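Local coordinates for N-acetylglucosamine-6-phosphate deacetylase (Mycobacterium smegmatis, PDB 6FV4), which probably removes the acetyl group from N-acetylglucosamine 6-phosphate, as a metal-dependent hydrolase of the NagA family in carbohydrate metabolism, at residues D133-S143 / T173-R183; V202-R213 / E237-E246. The protein carries 1 engineered substitution. All coordinates share one frame; numbering follows the deposited sequence.

Contact 1 of 2, residues D133-S143 / T173-R183. With CD (cadmium ion), chain J; ZN (zinc ion), chain H.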
loop_
_atom_site.group_PDB
_atom_site.type_symbol
_atom_site.label_atom_id
_atom_site.label_comp_id
_atom_site.label_asym_id
_atom_site.label_seq_id
_atom_site.Cartn_x
_atom_site.Cartn_y
_atom_site.Cartn_z
ATOM N N ASP B 133 -20.286 -16.624 18.324
ATOM C CA ASP B 133 -19.273 -17.644 18.124
ATOM C C ASP B 133 -17.983 -17.373 18.886
ATOM O O ASP B 133 -17.064 -18.201 18.849
ATOM C CB ASP B 133 -19.006 -17.785 16.622
ATOM C CG ASP B 133 -20.272 -18.134 15.850
ATOM O OD1 ASP B 133 -20.516 -19.346 15.645
ATOM O OD2 ASP B 133 -21.042 -17.206 15.476
ATOM N N GLY B 134 -17.901 -16.263 19.604
ATOM C CA GLY B 134 -16.669 -15.913 20.273
ATOM C C GLY B 134 -16.819 -14.535 20.861
ATOM O O GLY B 134 -17.836 -13.866 20.669
ATOM N N ILE B 135 -15.781 -14.120 21.586
ATOM C CA ILE B 135 -15.720 -12.804 22.213
ATOM C C ILE B 135 -14.436 -12.117 21.780
ATOM O O ILE B 135 -13.380 -12.751 21.674
ATOM C CB ILE B 135 -15.775 -12.890 23.755
ATOM C CG1 ILE B 135 -17.027 -13.645 24.215
ATOM C CG2 ILE B 135 -15.718 -11.470 24.359
ATOM C CD1 ILE B 135 -17.004 -14.049 25.745
ATOM N N HIS B 136 -14.529 -10.816 21.546
ATOM C CA HIS B 136 -13.389 -9.977 21.232
ATOM C C HIS B 136 -13.304 -8.892 22.293
ATOM O O HIS B 136 -14.271 -8.148 22.500
ATOM C CB HIS B 136 -13.557 -9.379 19.834
ATOM C CG HIS B 136 -12.638 -8.238 19.527
ATOM N ND1 HIS B 136 -13.015 -7.199 18.703
ATOM C CD2 HIS B 136 -11.354 -7.987 19.882
ATOM C CE1 HIS B 136 -12.017 -6.342 18.587
ATOM N NE2 HIS B 136 -10.991 -6.802 19.276
ATOM N N LEU B 137 -12.165 -8.805 22.972
ATOM C CA LEU B 137 -11.948 -7.738 23.946
ATOM C C LEU B 137 -11.227 -6.598 23.242
ATOM O O LEU B 137 -10.005 -6.638 23.061
ATOM C CB LEU B 137 -11.147 -8.238 25.140
ATOM C CG LEU B 137 -11.697 -9.517 25.781
ATOM C CD1 LEU B 137 -10.782 -9.930 26.915
ATOM C CD2 LEU B 137 -13.112 -9.294 26.259
ATOM N N GLU B 138 -11.990 -5.587 22.829
ATOM C CA GLU B 138 -11.412 -4.361 22.269
ATOM C C GLU B 138 -11.207 -3.357 23.402
ATOM O O GLU B 138 -11.925 -2.366 23.551
ATOM C CB GLU B 138 -12.290 -3.788 21.173
ATOM C CG GLU B 138 -11.567 -2.632 20.445
ATOM C CD GLU B 138 -12.358 -2.058 19.317
ATOM O OE1 GLU B 138 -13.587 -2.095 19.409
ATOM O OE2 GLU B 138 -11.747 -1.563 18.348
ATOM N N GLY B 139 -10.195 -3.650 24.213
ATOM C CA GLY B 139 -9.984 -2.957 25.459
ATOM C C GLY B 139 -9.937 -3.966 26.593
ATOM O O GLY B 139 -10.438 -5.088 26.471
ATOM N N PRO B 140 -9.360 -3.580 27.731
ATOM C CA PRO B 140 -8.929 -2.234 28.124
ATOM C C PRO B 140 -7.451 -1.919 27.897
ATOM O O PRO B 140 -6.995 -0.841 28.278
ATOM C CB PRO B 140 -9.220 -2.234 29.626
ATOM C CG PRO B 140 -8.854 -3.631 30.021
ATOM C CD PRO B 140 -9.235 -4.529 28.856
ATOM N N TRP B 141 -6.703 -2.839 27.303
ATOM C CA TRP B 141 -5.256 -2.667 27.183
ATOM C C TRP B 141 -4.876 -1.902 25.919
ATOM O O TRP B 141 -4.021 -2.295 25.108
ATOM C CB TRP B 141 -4.607 -4.036 27.273
ATOM C CG TRP B 141 -5.118 -4.701 28.528
ATOM C CD1 TRP B 141 -4.993 -4.229 29.799
ATOM C CD2 TRP B 141 -5.871 -5.916 28.624
ATOM N NE1 TRP B 141 -5.595 -5.083 30.688
ATOM C CE2 TRP B 141 -6.144 -6.129 29.997
ATOM C CE3 TRP B 141 -6.334 -6.851 27.692
ATOM C CZ2 TRP B 141 -6.862 -7.227 30.453
ATOM C CZ3 TRP B 141 -7.039 -7.940 28.138
ATOM C CH2 TRP B 141 -7.299 -8.127 29.519
ATOM N N LEU B 142 -5.538 -0.758 25.781
ATOM C CA LEU B 142 -5.422 0.161 24.656
ATOM C C LEU B 142 -4.689 1.431 25.077
ATOM O O LEU B 142 -4.447 1.683 26.263
ATOM C CB LEU B 142 -6.808 0.508 24.108
ATOM C CG LEU B 142 -7.763 -0.663 23.883
ATOM C CD1 LEU B 142 -9.059 -0.175 23.269
ATOM C CD2 LEU B 142 -7.116 -1.743 23.014
ATOM N N SER B 143 -4.321 2.236 24.079
ATOM C CA SER B 143 -3.617 3.482 24.355
ATOM C C SER B 143 -3.737 4.475 23.208
ATOM O O SER B 143 -2.738 4.803 22.566
ATOM C CB SER B 143 -2.139 3.211 24.635
ATOM O OG SER B 143 -1.557 4.303 25.328
ATOM N N THR B 173 -13.949 -19.049 25.406
ATOM C CA THR B 173 -14.768 -18.338 24.429
ATOM C C THR B 173 -14.202 -16.981 24.020
ATOM O O THR B 173 -14.748 -16.363 23.106
ATOM C CB THR B 173 -16.193 -18.127 24.962
ATOM O OG1 THR B 173 -16.152 -17.261 26.109
ATOM C CG2 THR B 173 -16.803 -19.461 25.360
ATOM N N VAL B 174 -13.154 -16.489 24.678
ATOM C CA VAL B 174 -12.522 -15.242 24.256
ATOM C C VAL B 174 -11.584 -15.587 23.106
ATOM O O VAL B 174 -10.617 -16.334 23.282
ATOM C CB VAL B 174 -11.776 -14.544 25.401
ATOM C CG1 VAL B 174 -10.978 -13.354 24.832
ATOM C CG2 VAL B 174 -12.761 -14.037 26.454
ATOM N N ARG B 175 -11.893 -15.075 21.920
ATOM C CA ARG B 175 -11.189 -15.460 20.704
ATOM C C ARG B 175 -10.182 -14.423 20.237
ATOM O O ARG B 175 -9.199 -14.784 19.580
ATOM C CB ARG B 175 -12.197 -15.732 19.581
ATOM C CG ARG B 175 -13.185 -16.841 19.864
ATOM C CD ARG B 175 -12.476 -18.147 20.160
ATOM N NE ARG B 175 -11.882 -18.706 18.950
ATOM C CZ ARG B 175 -12.428 -19.692 18.242
ATOM N NH1 ARG B 175 -13.581 -20.235 18.628
ATOM N NH2 ARG B 175 -11.823 -20.137 17.147
ATOM N N MET B 176 -10.382 -13.153 20.580
ATOM C CA MET B 176 -9.507 -12.098 20.096
ATOM C C MET B 176 -9.408 -11.002 21.148
ATOM O O MET B 176 -10.403 -10.665 21.804
ATOM C CB MET B 176 -10.020 -11.523 18.766
ATOM C CG MET B 176 -9.134 -10.428 18.207
ATOM S SD MET B 176 -9.447 -10.176 16.438
ATOM C CE MET B 176 -11.126 -9.553 16.452
ATOM N N VAL B 177 -8.200 -10.460 21.312
ATOM C CA VAL B 177 -7.923 -9.375 22.254
ATOM C C VAL B 177 -7.074 -8.319 21.550
ATOM O O VAL B 177 -5.976 -8.622 21.068
ATOM C CB VAL B 177 -7.206 -9.884 23.514
ATOM C CG1 VAL B 177 -6.833 -8.711 24.450
ATOM C CG2 VAL B 177 -8.092 -10.884 24.256
ATOM N N THR B 178 -7.571 -7.083 21.503
ATOM C CA THR B 178 -6.826 -5.959 20.928
ATOM C C THR B 178 -5.833 -5.401 21.948
ATOM O O THR B 178 -6.201 -5.110 23.096
ATOM C CB THR B 178 -7.780 -4.855 20.479
ATOM O OG1 THR B 178 -8.597 -5.343 19.410
ATOM C CG2 THR B 178 -6.997 -3.633 19.981
ATOM N N ILE B 179 -4.571 -5.280 21.532
ATOM C CA ILE B 179 -3.461 -4.860 22.382
ATOM C C ILE B 179 -2.795 -3.654 21.728
ATOM O O ILE B 179 -2.412 -3.718 20.555
ATOM C CB ILE B 179 -2.443 -6.001 22.576
ATOM C CG1 ILE B 179 -3.080 -7.162 23.334
ATOM C CG2 ILE B 179 -1.209 -5.533 23.350
ATOM C CD1 ILE B 179 -3.483 -6.762 24.730
ATOM N N ALA B 180 -2.659 -2.561 22.479
ATOM C CA ALA B 180 -1.825 -1.448 22.043
ATOM C C ALA B 180 -0.367 -1.782 22.345
ATOM O O ALA B 180 -0.018 -1.973 23.517
ATOM C CB ALA B 180 -2.234 -0.150 22.736
ATOM N N PRO B 181 0.506 -1.877 21.331
ATOM C CA PRO B 181 1.843 -2.462 21.548
ATOM C C PRO B 181 2.809 -1.620 22.376
ATOM O O PRO B 181 3.883 -2.136 22.709
ATOM C CB PRO B 181 2.383 -2.640 20.119
ATOM C CG PRO B 181 1.196 -2.675 19.253
ATOM C CD PRO B 181 0.190 -1.767 19.894
ATOM N N GLU B 182 2.493 -0.364 22.709
ATOM C CA GLU B 182 3.458 0.495 23.386
ATOM C C GLU B 182 3.286 0.539 24.902
ATOM O O GLU B 182 4.156 1.091 25.585
ATOM C CB GLU B 182 3.404 1.924 22.820
ATOM C CG GLU B 182 2.185 2.748 23.217
ATOM C CD GLU B 182 0.988 2.506 22.312
ATOM O OE1 GLU B 182 0.829 1.362 21.826
ATOM O OE2 GLU B 182 0.199 3.450 22.098
ATOM N N ARG B 183 2.218 -0.043 25.448
ATOM C CA ARG B 183 2.044 -0.073 26.898
ATOM C C ARG B 183 3.043 -1.027 27.548
ATOM O O ARG B 183 3.406 -2.064 26.982
ATOM C CB ARG B 183 0.618 -0.484 27.266
ATOM C CG ARG B 183 -0.450 0.469 26.768
ATOM C CD ARG B 183 -1.716 0.321 27.575
ATOM N NE ARG B 183 -1.581 0.960 28.886
ATOM C CZ ARG B 183 -2.139 2.120 29.200
ATOM N NH1 ARG B 183 -2.880 2.757 28.308
ATOM N NH2 ARG B 183 -1.956 2.645 30.403
HETATM CD CD CD J . -12.525 0.700 17.970
HETATM ZN ZN ZN H . -14.983 -1.908 17.892
HETATM O O HOH W 1 -15.154 -19.551 20.736
HETATM O O HOH W 2 -1.311 -2.833 25.721
HETATM O O HOH W 3 -0.013 5.662 23.541
HETATM O O HOH W 4 -13.019 3.102 17.128
#
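With CG anti to the backbone N (chi1 165°), His136 turns its imidazole toward the strand 174-179, while Met176, trans at its first two torsions, folds back at the thioether (chi3 66°) and lays its methyl on the ring. Met176 CE sits 3.6 Å from the centroid of the His136 ring, almost on the ring normal, a CH-pi contact over one face. At the ring edge, NE2 of His136 meets OG1 of Thr178 at 2.8 Å in a nearly straight hydrogen bond (172°). OG1 of Thr178 is in turn hydrogen-bonded to Thr224 OG1, a second-shell contact that steadies the hydroxyl meeting the imidazole. Between the parallel strands the carbonyl of Ile135 accepts two amides in its own plane, Arg175 N at 2.8 Å and Met176 N at 3.2 Å, where the register slips by one residue in a beta bulge. On the face opposite His136, Leu137 CD1 packs against Val174 CG1 and Val177 CG2. Past the end of strand 134-138, the Trp141 ring turns an edge to Val177 CG1. Farther on, Arg183 NH1 reaches the carbonyl O of Leu142 at 2.8 Å. Glu138 carries its carboxylate to both metals: OE1 binds zinc at 2.1 Å and OE2 binds cadmium at 2.4 Å. His72 and His74 share the zinc, and His150, His204 and His225 the cadmium. The strands belong to one beta-alpha-beta unit of the amidohydrolase barrel, connected through helix 160-170. That helix covers Leu137, Trp141 and Val174, helix 113-129 packs on Ile135 and Thr173, helix 186-195 lies on Val177 and Ile179, and strand 104-109 pairs with the other edge of strand 134-138.

Contact 2 of 2, residues V202-R213 / E237-E246. With CD (cadmium ion), chain J.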
loop_
_atom_site.group_PDB
_atom_site.type_symbol
_atom_site.label_atom_id
_atom_site.label_comp_id
_atom_site.label_asym_id
_atom_site.label_seq_id
_atom_site.Cartn_x
_atom_site.Cartn_y
_atom_site.Cartn_z
ATOM N N VAL B 202 -3.610 -5.908 16.966
ATOM C CA VAL B 202 -3.014 -4.599 17.239
ATOM C C VAL B 202 -4.037 -3.535 16.873
ATOM O O VAL B 202 -4.636 -3.588 15.794
ATOM C CB VAL B 202 -1.701 -4.384 16.456
ATOM C CG1 VAL B 202 -1.254 -2.924 16.541
ATOM C CG2 VAL B 202 -0.605 -5.252 16.989
ATOM N N GLY B 203 -4.242 -2.568 17.761
ATOM C CA GLY B 203 -5.248 -1.552 17.526
ATOM C C GLY B 203 -5.194 -0.512 18.620
ATOM O O GLY B 203 -4.492 -0.672 19.624
ATOM N N HIS B 204 -5.929 0.579 18.391
ATOM C CA HIS B 204 -6.119 1.648 19.376
ATOM C C HIS B 204 -4.799 2.068 20.012
ATOM O O HIS B 204 -4.630 2.050 21.230
ATOM C CB HIS B 204 -7.124 1.215 20.444
ATOM C CG HIS B 204 -8.532 1.338 19.985
ATOM N ND1 HIS B 204 -9.332 2.411 20.314
ATOM C CD2 HIS B 204 -9.273 0.542 19.182
ATOM C CE1 HIS B 204 -10.513 2.268 19.742
ATOM N NE2 HIS B 204 -10.501 1.145 19.044
ATOM N N THR B 205 -3.860 2.469 19.152
ATOM C CA THR B 205 -2.477 2.551 19.567
ATOM C C THR B 205 -1.775 3.704 18.863
ATOM O O THR B 205 -2.099 4.058 17.729
ATOM C CB THR B 205 -1.760 1.227 19.277
ATOM O OG1 THR B 205 -0.362 1.365 19.550
ATOM C CG2 THR B 205 -1.962 0.808 17.827
ATOM N N GLU B 206 -0.822 4.289 19.586
ATOM C CA GLU B 206 0.136 5.258 19.086
ATOM C C GLU B 206 1.512 4.629 18.879
ATOM O O GLU B 206 2.517 5.346 18.860
ATOM C CB GLU B 206 0.222 6.444 20.055
ATOM C CG GLU B 206 -1.118 7.144 20.316
ATOM C CD GLU B 206 -1.698 7.779 19.058
ATOM O OE1 GLU B 206 -0.907 8.239 18.195
ATOM O OE2 GLU B 206 -2.943 7.822 18.923
ATOM N N ALA B 207 1.571 3.300 18.732
ATOM C CA ALA B 207 2.841 2.604 18.591
ATOM C C ALA B 207 3.556 3.016 17.312
ATOM O O ALA B 207 2.935 3.344 16.300
ATOM C CB ALA B 207 2.629 1.093 18.565
ATOM N N THR B 208 4.878 2.968 17.356
ATOM C CA THR B 208 5.653 3.209 16.158
ATOM C C THR B 208 5.674 1.948 15.292
ATOM O O THR B 208 5.205 0.868 15.687
ATOM C CB THR B 208 7.070 3.651 16.519
ATOM O OG1 THR B 208 7.769 2.558 17.126
ATOM C CG2 THR B 208 7.038 4.836 17.499
ATOM N N TYR B 209 6.219 2.108 14.087
ATOM C CA TYR B 209 6.442 0.971 13.199
ATOM C C TYR B 209 7.236 -0.126 13.898
ATOM O O TYR B 209 6.875 -1.306 13.830
ATOM C CB TYR B 209 7.171 1.438 11.929
ATOM C CG TYR B 209 7.725 0.287 11.099
ATOM C CD1 TYR B 209 6.927 -0.378 10.178
ATOM C CD2 TYR B 209 9.037 -0.139 11.251
ATOM C CE1 TYR B 209 7.430 -1.441 9.427
ATOM C CE2 TYR B 209 9.547 -1.200 10.501
ATOM C CZ TYR B 209 8.737 -1.845 9.600
ATOM O OH TYR B 209 9.236 -2.895 8.867
ATOM N N ASP B 210 8.323 0.250 14.580
ATOM C CA ASP B 210 9.187 -0.737 15.225
ATOM C C ASP B 210 8.452 -1.463 16.347
ATOM O O ASP B 210 8.567 -2.690 16.492
ATOM C CB ASP B 210 10.436 -0.068 15.802
ATOM C CG ASP B 210 11.367 0.485 14.738
ATOM O OD1 ASP B 210 11.414 -0.060 13.619
ATOM O OD2 ASP B 210 12.069 1.474 15.046
ATOM N N GLN B 211 7.731 -0.704 17.185
ATOM C CA GLN B 211 6.959 -1.300 18.280
ATOM C C GLN B 211 5.876 -2.243 17.772
ATOM O O GLN B 211 5.553 -3.235 18.442
ATOM C CB GLN B 211 6.323 -0.203 19.129
ATOM C CG GLN B 211 7.335 0.595 19.908
ATOM C CD GLN B 211 6.733 1.806 20.573
ATOM O OE1 GLN B 211 5.868 2.478 20.012
ATOM N NE2 GLN B 211 7.192 2.095 21.785
ATOM N N THR B 212 5.287 -1.938 16.612
ATOM C CA THR B 212 4.258 -2.793 16.035
ATOM C C THR B 212 4.873 -4.060 15.461
ATOM O O THR B 212 4.349 -5.168 15.661
ATOM C CB THR B 212 3.498 -2.020 14.958
ATOM O OG1 THR B 212 2.932 -0.843 15.544
ATOM C CG2 THR B 212 2.399 -2.857 14.324
ATOM N N ARG B 213 5.993 -3.914 14.753
ATOM C CA ARG B 213 6.690 -5.084 14.235
ATOM C C ARG B 213 7.129 -6.003 15.374
ATOM O O ARG B 213 7.157 -7.223 15.203
ATOM C CB ARG B 213 7.875 -4.628 13.362
ATOM C CG ARG B 213 8.573 -5.761 12.638
ATOM C CD ARG B 213 9.945 -5.361 12.156
ATOM N NE ARG B 213 10.064 -5.520 10.714
ATOM C CZ ARG B 213 10.491 -6.635 10.126
ATOM N NH1 ARG B 213 10.840 -7.673 10.874
ATOM N NH2 ARG B 213 10.574 -6.713 8.799
ATOM N N GLU B 237 8.212 8.067 9.847
ATOM C CA GLU B 237 7.726 7.114 10.850
ATOM C C GLU B 237 6.467 6.477 10.268
ATOM O O GLU B 237 5.378 7.085 10.311
ATOM C CB GLU B 237 7.476 7.803 12.194
ATOM C CG GLU B 237 6.641 6.957 13.151
ATOM C CD GLU B 237 7.231 5.566 13.296
ATOM O OE1 GLU B 237 6.504 4.606 12.996
ATOM O OE2 GLU B 237 8.405 5.430 13.705
ATOM N N PRO B 238 6.588 5.274 9.681
ATOM C CA PRO B 238 5.434 4.666 8.996
ATOM C C PRO B 238 4.264 4.312 9.912
ATOM O O PRO B 238 3.120 4.225 9.443
ATOM C CB PRO B 238 6.032 3.393 8.363
ATOM C CG PRO B 238 7.496 3.581 8.363
ATOM C CD PRO B 238 7.800 4.437 9.567
ATOM N N GLY B 239 4.502 4.077 11.193
ATOM C CA GLY B 239 3.412 3.761 12.085
ATOM C C GLY B 239 2.936 2.332 11.921
ATOM O O GLY B 239 3.477 1.557 11.121
ATOM N N PRO B 240 1.892 1.960 12.668
ATOM C CA PRO B 240 1.527 0.540 12.740
ATOM C C PRO B 240 0.906 -0.001 11.466
ATOM O O PRO B 240 1.113 -1.178 11.166
ATOM C CB PRO B 240 0.534 0.487 13.919
ATOM C CG PRO B 240 0.605 1.868 14.585
ATOM C CD PRO B 240 0.994 2.799 13.479
ATOM N N ALA B 241 0.160 0.813 10.709
ATOM C CA ALA B 241 -0.513 0.310 9.513
ATOM C C ALA B 241 0.464 -0.341 8.541
ATOM O O ALA B 241 0.110 -1.323 7.869
ATOM C CB ALA B 241 -1.273 1.437 8.803
ATOM N N VAL B 242 1.695 0.168 8.474
ATOM C CA VAL B 242 2.649 -0.351 7.496
ATOM C C VAL B 242 3.285 -1.640 7.994
ATOM O O VAL B 242 3.429 -2.601 7.225
ATOM C CB VAL B 242 3.695 0.727 7.141
ATOM C CG1 VAL B 242 4.861 0.129 6.348
ATOM C CG2 VAL B 242 3.021 1.835 6.328
ATOM N N ALA B 243 3.646 -1.696 9.289
ATOM C CA ALA B 243 4.081 -2.958 9.888
ATOM C C ALA B 243 3.024 -4.037 9.712
ATOM O O ALA B 243 3.347 -5.187 9.386
ATOM C CB ALA B 243 4.406 -2.767 11.377
ATOM N N LEU B 244 1.753 -3.673 9.876
ATOM C CA LEU B 244 0.672 -4.650 9.766
ATOM C C LEU B 244 0.450 -5.113 8.327
ATOM O O LEU B 244 0.187 -6.300 8.093
ATOM C CB LEU B 244 -0.616 -4.080 10.364
ATOM C CG LEU B 244 -0.625 -3.960 11.898
ATOM C CD1 LEU B 244 -1.711 -2.985 12.337
ATOM C CD2 LEU B 244 -0.851 -5.328 12.553
ATOM N N THR B 245 0.544 -4.203 7.341
ATOM C CA THR B 245 0.369 -4.637 5.958
ATOM C C THR B 245 1.588 -5.379 5.434
ATOM O O THR B 245 1.450 -6.217 4.533
ATOM C CB THR B 245 0.052 -3.454 5.035
ATOM O OG1 THR B 245 1.015 -2.411 5.215
ATOM C CG2 THR B 245 -1.333 -2.900 5.320
ATOM N N GLU B 246 2.763 -5.104 5.999
ATOM C CA GLU B 246 4.006 -5.669 5.496
ATOM C C GLU B 246 4.117 -7.166 5.786
ATOM O O GLU B 246 4.625 -7.920 4.953
ATOM C CB GLU B 246 5.163 -4.887 6.107
ATOM C CG GLU B 246 6.464 -5.608 6.310
ATOM C CD GLU B 246 7.498 -4.696 6.960
ATOM O OE1 GLU B 246 7.615 -4.689 8.203
ATOM O OE2 GLU B 246 8.173 -3.953 6.223
HETATM CD CD CD J . -12.525 0.700 17.970
HETATM O O HOH W 5 9.526 2.977 14.111
HETATM O O HOH W 4 -13.019 3.102 17.128
#
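Glu237 OE1 is gripped by two backbone amides that arrive from opposite faces of its carboxylate plane: Tyr209 N at 2.7 Å, on the syn side, and Gly239 N, also at 2.7 Å, on the anti side. One oxygen thereby ties the first turn of helix 209-217 to the residue preceding helix 240-246. Water 5 joins the other oxygen, Glu237 OE2, to Asp210 N. Thr208 and Gln211 close the same helix start with a capping box. The side chain of the same Tyr209 has CG anti to the backbone N (chi1 167°), which runs the ring past Ala243; CD1 of Tyr209 lies 3.7 Å from Ala243 CB. Its hydroxyl donates to the syn lone pair of Glu246 OE1 at 2.5 Å, with ring and carboxylate planes 78° apart. Arg213 NE makes a weak bond to Tyr209 OH and a long salt bridge of 3.6 Å to Glu246 OE1. Where the helices approach at 39°, Thr212 CG2 rests 3.6 Å from Ala243 CB and also touches Leu244. At the other end of 202-213, His204 binds the cadmium through NE2. Arg267 of the second subunit pairs with Glu246 OE2, and Ala264 of that subunit packs on Tyr209 and Val242, so the helix pair forms part of the dimer interface. That Arg267, and at longer range Arg213, would tend to favour the ionised form of Glu246, consistent with its role as acceptor for the tyrosine hydroxyl.

How the contacts relate
The two contacts illustrate how chemistry can differ between a barrel strand pair and the helices outside it. Contact 1 lies deeper, its middle about 14 Å from the chain's centre against about 21 Å for contact 2, and is a strand pair held by backbone bonds and apolar side chains, with a buried histidine–threonine hydrogen bond among them. Contact 2 is largely buried too, yet it joins two helices through two glutamate carboxylates, which take a backbone amide and a tyrosine hydroxyl, and through small apolar contacts, and reaches the second subunit. They meet at the cadmium, bound by Glu138 and His204. Away from the metal, the Glu182 carboxylate probably hydrogen-bonds Thr205 OG1 and Glu206 N.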